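Succinyl-CoA ligase (ADP-forming) subunit alpha (Methanosaeta concilii, PDB 6HXI) belongs to the succinyl-CoA synthetase clan, joining a CoA-ligase region to a partial citrate-synthase C-terminal region, and binds coenzyme A. Local coordinates at residues B[23-37]-B[144-158]. Numbering follows the deposited sequence.
Sequences NAIQRMLDFDYVCKR and MTAGAFRIGNTAGTI
Arg150, followed from CB to its guanidinium, threads between helix 22-34 and the loop after strand 149-150. Its CB lies 3.7 Å from CD2 of the Phe31 ring, CG rests on Met28 CG, and CD packs 3.5 Å from Phe31 CB. A bend at chi3 (-90°) then turns the guanidinium so that one face is covered by Arg27 CB, while its N-H groups reach backbone carbonyls. NE and NH1 together grip Thr154 O side-on; NH1 also bonds Gly156 O, which sits in the guanidinium plane. Arg150 NH2 crosses to the helix and bonds Arg27 O at 2.8 Å; the N-H...O angle of 132° and a donor well above the carbonyl plane show a bent bond. Phe31 N reaches that oxygen from the opposite face, so the carbonyl serves both the helix and the loop.

The Asn153 side chain lies about 6 Å from the bound coenzyme A. At this end Arg27 NH2 donates to Asn153 OD1 over 2.8 Å, the Arg27 guanidinium and Asn153 amide planes being 72° apart; Asn153 also packs on Phe345 of the citrate lyase chain. Toward the other end, the Phe31 ring carries Met144 CE over one face, 4.0 Å from the centroid, a CH-pi contact, and Cys35 SG over the other. Beyond it, Arg37 NH1 donates to Ala148 O at 2.9 Å, the oxygen lying in the guanidinium plane; Ala148 belongs to the classic beta bulge opposite Thr145. A water links Asp32 OD1 to Arg150 N, while Asp32 OD2 is hydrogen-bonded to Ser41.

All three direct hydrogen bonds between the segments are donated by arginines and accepted by neutral oxygens. Chemically, then, neutral carbonyls probably stabilise the buried Arg150 charge, joining helix 22-34, which follows strand 15-18 of the seven-stranded sheet, to edge strand 149-150 of the six-stranded sheet and the turns after it.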
ATOM      1  N   ASN B  23      23.268  15.677 -25.697  1.00 40.92           N
ATOM      2  CA  ASN B  23      23.662  17.046 -26.084  1.00 42.43           C
ATOM      3  C   ASN B  23      24.044  17.150 -27.564  1.00 43.86           C
ATOM      4  O   ASN B  23      23.624  18.092 -28.241  1.00 43.52           O
ATOM      5  CB  ASN B  23      24.794  17.574 -25.182  1.00 52.12           C
ATOM      6  CG  ASN B  23      24.803  19.072 -25.016  1.00 96.77           C
ATOM      7  OD1 ASN B  23      23.901  19.795 -25.467  1.00 95.84           O
ATOM      8  ND2 ASN B  23      25.823  19.572 -24.337  1.00 98.80           N
ATOM      9  N   ALA B  24      24.811  16.163 -28.065  1.00 37.67           N
ATOM     10  CA  ALA B  24      25.236  16.069 -29.460  1.00 36.03           C
ATOM     11  C   ALA B  24      23.990  15.893 -30.347  1.00 37.55           C
ATOM     12  O   ALA B  24      23.866  16.565 -31.367  1.00 37.74           O
ATOM     13  CB  ALA B  24      26.174  14.875 -29.626  1.00 36.35           C
ATOM     14  N   ILE B  25      23.042  15.018 -29.924  1.00 31.96           N
ATOM     15  CA  ILE B  25      21.779  14.809 -30.626  1.00 31.28           C
ATOM     16  C   ILE B  25      21.054  16.158 -30.738  1.00 35.14           C
ATOM     17  O   ILE B  25      20.676  16.548 -31.854  1.00 34.08           O
ATOM     18  CB  ILE B  25      20.898  13.725 -29.952  1.00 32.65           C
ATOM     19  CG1 ILE B  25      21.504  12.321 -30.155  1.00 32.79           C
ATOM     20  CG2 ILE B  25      19.465  13.770 -30.479  1.00 31.33           C
ATOM     21  CD1 ILE B  25      21.137  11.287 -29.013  1.00 40.20           C
ATOM     22  N   GLN B  26      20.897  16.871 -29.590  1.00 30.83           N
ATOM     23  CA  GLN B  26      20.246  18.179 -29.570  1.00 32.09           C
ATOM     24  C   GLN B  26      20.941  19.215 -30.481  1.00 38.35           C
ATOM     25  O   GLN B  26      20.248  19.981 -31.149  1.00 39.82           O
ATOM     26  CB  GLN B  26      20.064  18.727 -28.132  1.00 32.64           C
ATOM     27  CG  GLN B  26      19.134  19.961 -28.077  1.00 35.04           C
ATOM     28  CD  GLN B  26      17.755  19.660 -28.625  1.00 47.37           C
ATOM     29  OE1 GLN B  26      16.932  19.007 -27.977  1.00 44.07           O
ATOM     30  NE2 GLN B  26      17.484  20.075 -29.853  1.00 44.49           N
ATOM     31  N   ARG B  27      22.285  19.215 -30.521  1.00 34.93           N
ATOM     32  CA  ARG B  27      23.075  20.135 -31.348  1.00 34.05           C
ATOM     33  C   ARG B  27      22.771  19.918 -32.822  1.00 38.66           C
ATOM     34  O   ARG B  27      22.551  20.892 -33.549  1.00 37.85           O
ATOM     35  CB  ARG B  27      24.582  19.978 -31.072  1.00 32.35           C
ATOM     36  CG  ARG B  27      24.980  20.534 -29.720  1.00 36.73           C
ATOM     37  CD  ARG B  27      26.431  20.866 -29.643  1.00 46.69           C
ATOM     38  NE  ARG B  27      26.696  21.692 -28.472  1.00 48.24           N
ATOM     39  CZ  ARG B  27      27.241  21.239 -27.355  1.00 61.82           C
ATOM     40  NH1 ARG B  27      27.453  22.055 -26.337  1.00 47.47           N
ATOM     41  NH2 ARG B  27      27.568  19.958 -27.241  1.00 55.73           N
ATOM     42  N   MET B  28      22.710  18.636 -33.255  1.00 35.79           N
ATOM     43  CA  MET B  28      22.400  18.302 -34.644  1.00 35.78           C
ATOM     44  C   MET B  28      21.002  18.818 -35.030  1.00 37.38           C
ATOM     45  O   MET B  28      20.858  19.527 -36.026  1.00 34.03           O
ATOM     46  CB  MET B  28      22.543  16.795 -34.902  1.00 37.60           C
ATOM     47  CG  MET B  28      23.982  16.354 -34.956  1.00 40.44           C
ATOM     48  SD  MET B  28      24.210  14.575 -35.168  1.00 43.47           S
ATOM     49  CE  MET B  28      23.722  14.380 -36.869  1.00 39.59           C
ATOM     50  N   LEU B  29      19.992  18.534 -34.186  1.00 32.72           N
ATOM     51  CA  LEU B  29      18.617  18.961 -34.415  1.00 32.73           C
ATOM     52  C   LEU B  29      18.485  20.478 -34.445  1.00 38.66           C
ATOM     53  O   LEU B  29      17.749  21.013 -35.283  1.00 38.27           O
ATOM     54  CB  LEU B  29      17.673  18.366 -33.358  1.00 32.59           C
ATOM     55  CG  LEU B  29      17.523  16.861 -33.402  1.00 36.99           C
ATOM     56  CD1 LEU B  29      16.813  16.349 -32.151  1.00 36.31           C
ATOM     57  CD2 LEU B  29      16.784  16.429 -34.656  1.00 37.94           C
ATOM     58  N   ASP B  30      19.222  21.169 -33.560  1.00 36.45           N
ATOM     59  CA  ASP B  30      19.201  22.625 -33.480  1.00 37.30           C
ATOM     60  C   ASP B  30      19.720  23.253 -34.780  1.00 41.92           C
ATOM     61  O   ASP B  30      19.168  24.248 -35.244  1.00 42.79           O
ATOM     62  CB  ASP B  30      20.015  23.101 -32.259  1.00 39.21           C
ATOM     63  CG  ASP B  30      19.272  23.085 -30.934  1.00 51.01           C
ATOM     64  OD1 ASP B  30      18.063  22.772 -30.931  1.00 51.12           O
ATOM     65  OD2 ASP B  30      19.888  23.437 -29.907  1.00 59.51           O
ATOM     66  N   PHE B  31      20.752  22.652 -35.371  1.00 38.88           N
ATOM     67  CA  PHE B  31      21.345  23.105 -36.633  1.00 39.56           C
ATOM     68  C   PHE B  31      20.350  22.903 -37.781  1.00 42.71           C
ATOM     69  O   PHE B  31      20.135  23.815 -38.559  1.00 42.06           O
ATOM     70  CB  PHE B  31      22.657  22.356 -36.914  1.00 40.34           C
ATOM     71  CG  PHE B  31      23.418  22.883 -38.108  1.00 42.25           C
ATOM     72  CD1 PHE B  31      23.925  24.184 -38.117  1.00 45.04           C
ATOM     73  CD2 PHE B  31      23.627  22.087 -39.226  1.00 44.03           C
ATOM     74  CE1 PHE B  31      24.646  24.669 -39.223  1.00 45.71           C
ATOM     75  CE2 PHE B  31      24.335  22.581 -40.339  1.00 47.18           C
ATOM     76  CZ  PHE B  31      24.846  23.862 -40.320  1.00 45.39           C
ATOM     77  N   ASP B  32      19.694  21.736 -37.826  1.00 39.63           N
ATOM     78  CA  ASP B  32      18.686  21.421 -38.824  1.00 41.14           C
ATOM     79  C   ASP B  32      17.567  22.459 -38.756  1.00 45.10           C
ATOM     80  O   ASP B  32      17.167  22.985 -39.785  1.00 45.94           O
ATOM     81  CB  ASP B  32      18.117  20.007 -38.589  1.00 42.93           C
ATOM     82  CG  ASP B  32      19.133  18.885 -38.567  1.00 57.22           C
ATOM     83  OD1 ASP B  32      20.197  19.023 -39.230  1.00 59.53           O
ATOM     84  OD2 ASP B  32      18.866  17.864 -37.904  1.00 63.04           O
ATOM     85  N   TYR B  33      17.122  22.805 -37.535  1.00 40.29           N
ATOM     86  CA  TYR B  33      16.101  23.817 -37.326  1.00 40.43           C
ATOM     87  C   TYR B  33      16.514  25.227 -37.879  1.00 47.52           C
ATOM     88  O   TYR B  33      15.754  25.799 -38.664  1.00 49.41           O
ATOM     89  CB  TYR B  33      15.697  23.886 -35.845  1.00 38.68           C
ATOM     90  CG  TYR B  33      14.560  24.842 -35.606  1.00 37.55           C
ATOM     91  CD1 TYR B  33      13.249  24.475 -35.887  1.00 40.25           C
ATOM     92  CD2 TYR B  33      14.793  26.124 -35.123  1.00 38.70           C
ATOM     93  CE1 TYR B  33      12.193  25.376 -35.710  1.00 44.49           C
ATOM     94  CE2 TYR B  33      13.751  27.027 -34.931  1.00 41.01           C
ATOM     95  CZ  TYR B  33      12.453  26.650 -35.235  1.00 51.39           C
ATOM     96  OH  TYR B  33      11.429  27.533 -35.036  1.00 57.49           O
ATOM     97  N   VAL B  34      17.697  25.760 -37.471  1.00 43.02           N
ATOM     98  CA  VAL B  34      18.190  27.077 -37.896  1.00 44.79           C
ATOM     99  C   VAL B  34      18.518  27.127 -39.407  1.00 52.13           C
ATOM    100  O   VAL B  34      18.509  28.207 -39.976  1.00 54.43           O
ATOM    101  CB  VAL B  34      19.356  27.649 -37.040  1.00 47.73           C
ATOM    102  CG1 VAL B  34      18.920  27.924 -35.605  1.00 45.93           C
ATOM    103  CG2 VAL B  34      20.600  26.767 -37.088  1.00 46.82           C
ATOM    104  N   CYS B  35      18.760  25.963 -40.049  1.00 48.44           N
ATOM    105  CA  CYS B  35      19.023  25.837 -41.488  1.00 48.52           C
ATOM    106  C   CYS B  35      17.750  25.750 -42.301  1.00 52.40           C
ATOM    107  O   CYS B  35      17.808  25.703 -43.534  1.00 50.93           O
ATOM    108  CB  CYS B  35      19.931  24.644 -41.760  1.00 47.72           C
ATOM    109  SG  CYS B  35      21.609  24.865 -41.140  1.00 50.67           S
ATOM    110  N   LYS B  36      16.598  25.694 -41.600  1.00 50.61           N
ATOM    111  CA  LYS B  36      15.252  25.615 -42.172  1.00 52.56           C
ATOM    112  C   LYS B  36      15.031  24.290 -42.902  1.00 57.32           C
ATOM    113  O   LYS B  36      14.277  24.247 -43.876  1.00 60.40           O
ATOM    114  CB  LYS B  36      14.924  26.850 -43.062  1.00 56.99           C
ATOM    115  CG  LYS B  36      15.063  28.189 -42.347  1.00 75.10           C
ATOM    116  CD  LYS B  36      14.378  29.312 -43.118  1.00 91.53           C
ATOM    117  CE  LYS B  36      13.549  30.209 -42.217  1.00105.42           C
ATOM    118  NZ  LYS B  36      12.374  29.503 -41.614  1.00112.01           N
ATOM    119  N   ARG B  37      15.682  23.209 -42.428  1.00 51.08           N
ATOM    120  CA  ARG B  37      15.553  21.869 -42.994  1.00 51.10           C
ATOM    121  C   ARG B  37      14.125  21.375 -42.860  1.00 57.52           C
ATOM    122  O   ARG B  37      13.441  21.705 -41.881  1.00 56.19           O
ATOM    123  CB  ARG B  37      16.502  20.867 -42.304  1.00 47.89           C
ATOM    124  CG  ARG B  37      17.939  20.892 -42.818  1.00 57.31           C
ATOM    125  CD  ARG B  37      18.767  19.714 -42.305  1.00 57.92           C
ATOM    126  NE  ARG B  37      18.096  18.429 -42.534  1.00 57.86           N
ATOM    127  CZ  ARG B  37      18.693  17.323 -42.961  1.00 60.04           C
ATOM    128  NH1 ARG B  37      19.999  17.318 -43.211  1.00 42.36           N
ATOM    129  NH2 ARG B  37      17.987  16.220 -43.162  1.00 44.91           N
ATOM    130  N   MET B 144      31.122  19.496 -41.265  1.00 44.16           N
ATOM    131  CA  MET B 144      29.791  19.971 -41.624  1.00 44.55           C
ATOM    132  C   MET B 144      29.707  20.570 -43.003  1.00 48.12           C
ATOM    133  O   MET B 144      30.712  21.029 -43.527  1.00 49.71           O
ATOM    134  CB  MET B 144      29.230  20.960 -40.567  1.00 46.41           C
ATOM    135  CG  MET B 144      30.001  22.252 -40.376  1.00 49.82           C
ATOM    136  SD  MET B 144      28.895  23.668 -40.016  1.00 55.06           S
ATOM    137  CE  MET B 144      28.062  23.131 -38.537  1.00 51.05           C
ATOM    138  N   THR B 145      28.503  20.563 -43.580  1.00 44.20           N
ATOM    139  CA  THR B 145      28.137  21.243 -44.823  1.00 44.68           C
ATOM    140  C   THR B 145      27.252  22.381 -44.304  1.00 46.70           C
ATOM    141  O   THR B 145      26.204  22.117 -43.690  1.00 44.63           O
ATOM    142  CB  THR B 145      27.393  20.329 -45.825  1.00 50.60           C
ATOM    143  OG1 THR B 145      28.204  19.196 -46.145  1.00 54.31           O
ATOM    144  CG2 THR B 145      27.031  21.063 -47.116  1.00 51.30           C
ATOM    145  N   ALA B 146      27.702  23.631 -44.471  1.00 43.34           N
ATOM    146  CA  ALA B 146      26.982  24.808 -44.018  1.00 44.07           C
ATOM    147  C   ALA B 146      25.584  24.885 -44.626  1.00 51.46           C
ATOM    148  O   ALA B 146      25.409  24.674 -45.818  1.00 54.75           O
ATOM    149  CB  ALA B 146      27.772  26.051 -44.332  1.00 46.14           C
ATOM    150  N   GLY B 147      24.598  25.083 -43.775  1.00 48.09           N
ATOM    151  CA  GLY B 147      23.198  25.133 -44.158  1.00 48.17           C
ATOM    152  C   GLY B 147      22.564  23.802 -44.501  1.00 52.31           C
ATOM    153  O   GLY B 147      21.416  23.790 -44.941  1.00 53.92           O
ATOM    154  N   ALA B 148      23.266  22.666 -44.290  1.00 48.33           N
ATOM    155  CA  ALA B 148      22.743  21.345 -44.662  1.00 47.90           C
ATOM    156  C   ALA B 148      22.831  20.246 -43.583  1.00 50.84           C
ATOM    157  O   ALA B 148      21.814  19.625 -43.283  1.00 50.76           O
ATOM    158  CB  ALA B 148      23.414  20.866 -45.935  1.00 49.37           C
ATOM    159  N   PHE B 149      24.028  19.976 -43.035  1.00 45.61           N
ATOM    160  CA  PHE B 149      24.220  18.899 -42.053  1.00 42.91           C
ATOM    161  C   PHE B 149      25.433  19.159 -41.183  1.00 43.50           C
ATOM    162  O   PHE B 149      26.443  19.672 -41.669  1.00 39.24           O
ATOM    163  CB  PHE B 149      24.402  17.537 -42.787  1.00 43.86           C
ATOM    164  CG  PHE B 149      24.568  16.306 -41.926  1.00 42.25           C
ATOM    165  CD1 PHE B 149      23.458  15.600 -41.474  1.00 44.45           C
ATOM    166  CD2 PHE B 149      25.832  15.839 -41.588  1.00 41.17           C
ATOM    167  CE1 PHE B 149      23.611  14.451 -40.679  1.00 44.00           C
ATOM    168  CE2 PHE B 149      25.985  14.701 -40.773  1.00 43.46           C
ATOM    169  CZ  PHE B 149      24.874  14.012 -40.328  1.00 41.13           C
ATOM    170  N   ARG B 150      25.355  18.725 -39.914  1.00 40.31           N
ATOM    171  CA  ARG B 150      26.488  18.807 -38.998  1.00 40.11           C
ATOM    172  C   ARG B 150      26.742  17.428 -38.371  1.00 44.81           C
ATOM    173  O   ARG B 150      25.787  16.707 -38.045  1.00 42.40           O
ATOM    174  CB  ARG B 150      26.270  19.897 -37.926  1.00 39.02           C
ATOM    175  CG  ARG B 150      25.861  19.376 -36.561  1.00 55.66           C
ATOM    176  CD  ARG B 150      25.274  20.435 -35.666  1.00 56.76           C
ATOM    177  NE  ARG B 150      26.306  21.079 -34.884  1.00 47.15           N
ATOM    178  CZ  ARG B 150      26.096  22.009 -33.969  1.00 59.76           C
ATOM    179  NH1 ARG B 150      27.113  22.571 -33.351  1.00 47.51           N
ATOM    180  NH2 ARG B 150      24.859  22.412 -33.688  1.00 45.25           N
ATOM    181  N   ILE B 151      28.019  17.087 -38.177  1.00 41.91           N
ATOM    182  CA  ILE B 151      28.380  15.836 -37.498  1.00 40.91           C
ATOM    183  C   ILE B 151      28.465  16.132 -36.000  1.00 42.84           C
ATOM    184  O   ILE B 151      29.355  16.885 -35.588  1.00 41.80           O
ATOM    185  CB  ILE B 151      29.689  15.203 -38.010  1.00 43.05           C
ATOM    186  CG1 ILE B 151      29.580  14.804 -39.481  1.00 44.66           C
ATOM    187  CG2 ILE B 151      30.054  14.003 -37.136  1.00 42.75           C
ATOM    188  CD1 ILE B 151      30.957  14.676 -40.177  1.00 58.72           C
ATOM    189  N   GLY B 152      27.550  15.541 -35.216  1.00 36.80           N
ATOM    190  CA  GLY B 152      27.519  15.665 -33.759  1.00 35.98           C
ATOM    191  C   GLY B 152      27.702  17.066 -33.218  1.00 41.79           C
ATOM    192  O   GLY B 152      26.904  17.966 -33.492  1.00 42.57           O
ATOM    193  N   ASN B 153      28.800  17.269 -32.495  1.00 39.16           N
ATOM    194  CA  ASN B 153      29.128  18.551 -31.856  1.00 38.40           C
ATOM    195  C   ASN B 153      29.859  19.549 -32.742  1.00 43.15           C
ATOM    196  O   ASN B 153      30.201  20.633 -32.259  1.00 42.83           O
ATOM    197  CB  ASN B 153      29.944  18.303 -30.603  1.00 34.63           C
ATOM    198  CG  ASN B 153      29.181  17.540 -29.539  1.00 49.58           C
ATOM    199  OD1 ASN B 153      28.141  17.972 -29.072  1.00 41.75           O
ATOM    200  ND2 ASN B 153      29.740  16.429 -29.072  1.00 39.42           N
ATOM    201  N   THR B 154      30.113  19.213 -34.022  1.00 39.67           N
ATOM    202  CA  THR B 154      30.848  20.133 -34.909  1.00 39.24           C
ATOM    203  C   THR B 154      30.238  21.525 -34.922  1.00 44.77           C
ATOM    204  O   THR B 154      29.043  21.674 -35.194  1.00 42.39           O
ATOM    205  CB  THR B 154      30.976  19.569 -36.300  1.00 38.40           C
ATOM    206  OG1 THR B 154      31.561  18.279 -36.203  1.00 34.68           O
ATOM    207  CG2 THR B 154      31.809  20.456 -37.219  1.00 42.27           C
ATOM    208  N   ALA B 155      31.084  22.535 -34.618  1.00 43.45           N
ATOM    209  CA  ALA B 155      30.804  23.980 -34.601  1.00 43.76           C
ATOM    210  C   ALA B 155      30.046  24.480 -33.360  1.00 46.17           C
ATOM    211  O   ALA B 155      29.552  25.601 -33.356  1.00 45.22           O
ATOM    212  CB  ALA B 155      30.116  24.433 -35.879  1.00 45.25           C
ATOM    213  N   GLY B 156      30.026  23.671 -32.307  1.00 43.49           N
ATOM    214  CA  GLY B 156      29.542  24.037 -30.982  1.00 43.18           C
ATOM    215  C   GLY B 156      28.146  24.567 -30.799  1.00 47.45           C
ATOM    216  O   GLY B 156      27.171  23.914 -31.177  1.00 48.34           O
ATOM    217  N   THR B 157      28.033  25.700 -30.112  1.00 43.15           N
ATOM    218  CA  THR B 157      26.737  26.300 -29.753  1.00 42.79           C
ATOM    219  C   THR B 157      26.012  26.922 -30.926  1.00 47.85           C
ATOM    220  O   THR B 157      26.655  27.328 -31.896  1.00 47.88           O
ATOM    221  CB  THR B 157      26.906  27.310 -28.597  1.00 44.37           C
ATOM    222  OG1 THR B 157      27.647  28.449 -29.046  1.00 43.91           O
ATOM    223  CG2 THR B 157      27.602  26.694 -27.375  1.00 39.62           C
ATOM    224  N   ILE B 158      24.675  27.079 -30.806  1.00 45.00           N
ATOM    225  CA  ILE B 158      23.862  27.733 -31.845  1.00 45.09           C
ATOM    226  C   ILE B 158      24.275  29.205 -31.995  1.00 50.34           C
ATOM    227  O   ILE B 158      24.245  29.738 -33.115  1.00 50.84           O
ATOM    228  CB  ILE B 158      22.338  27.491 -31.614  1.00 47.78           C
ATOM    229  CG1 ILE B 158      21.924  26.113 -32.165  1.00 47.47           C
ATOM    230  CG2 ILE B 158      21.448  28.564 -32.222  1.00 51.28           C
ATOM    231  CD1 ILE B 158      21.995  25.899 -33.687  1.00 48.54           C
TER
HETATM  232  O   HOH W   1      22.674  18.222 -38.615  1.00 42.82           O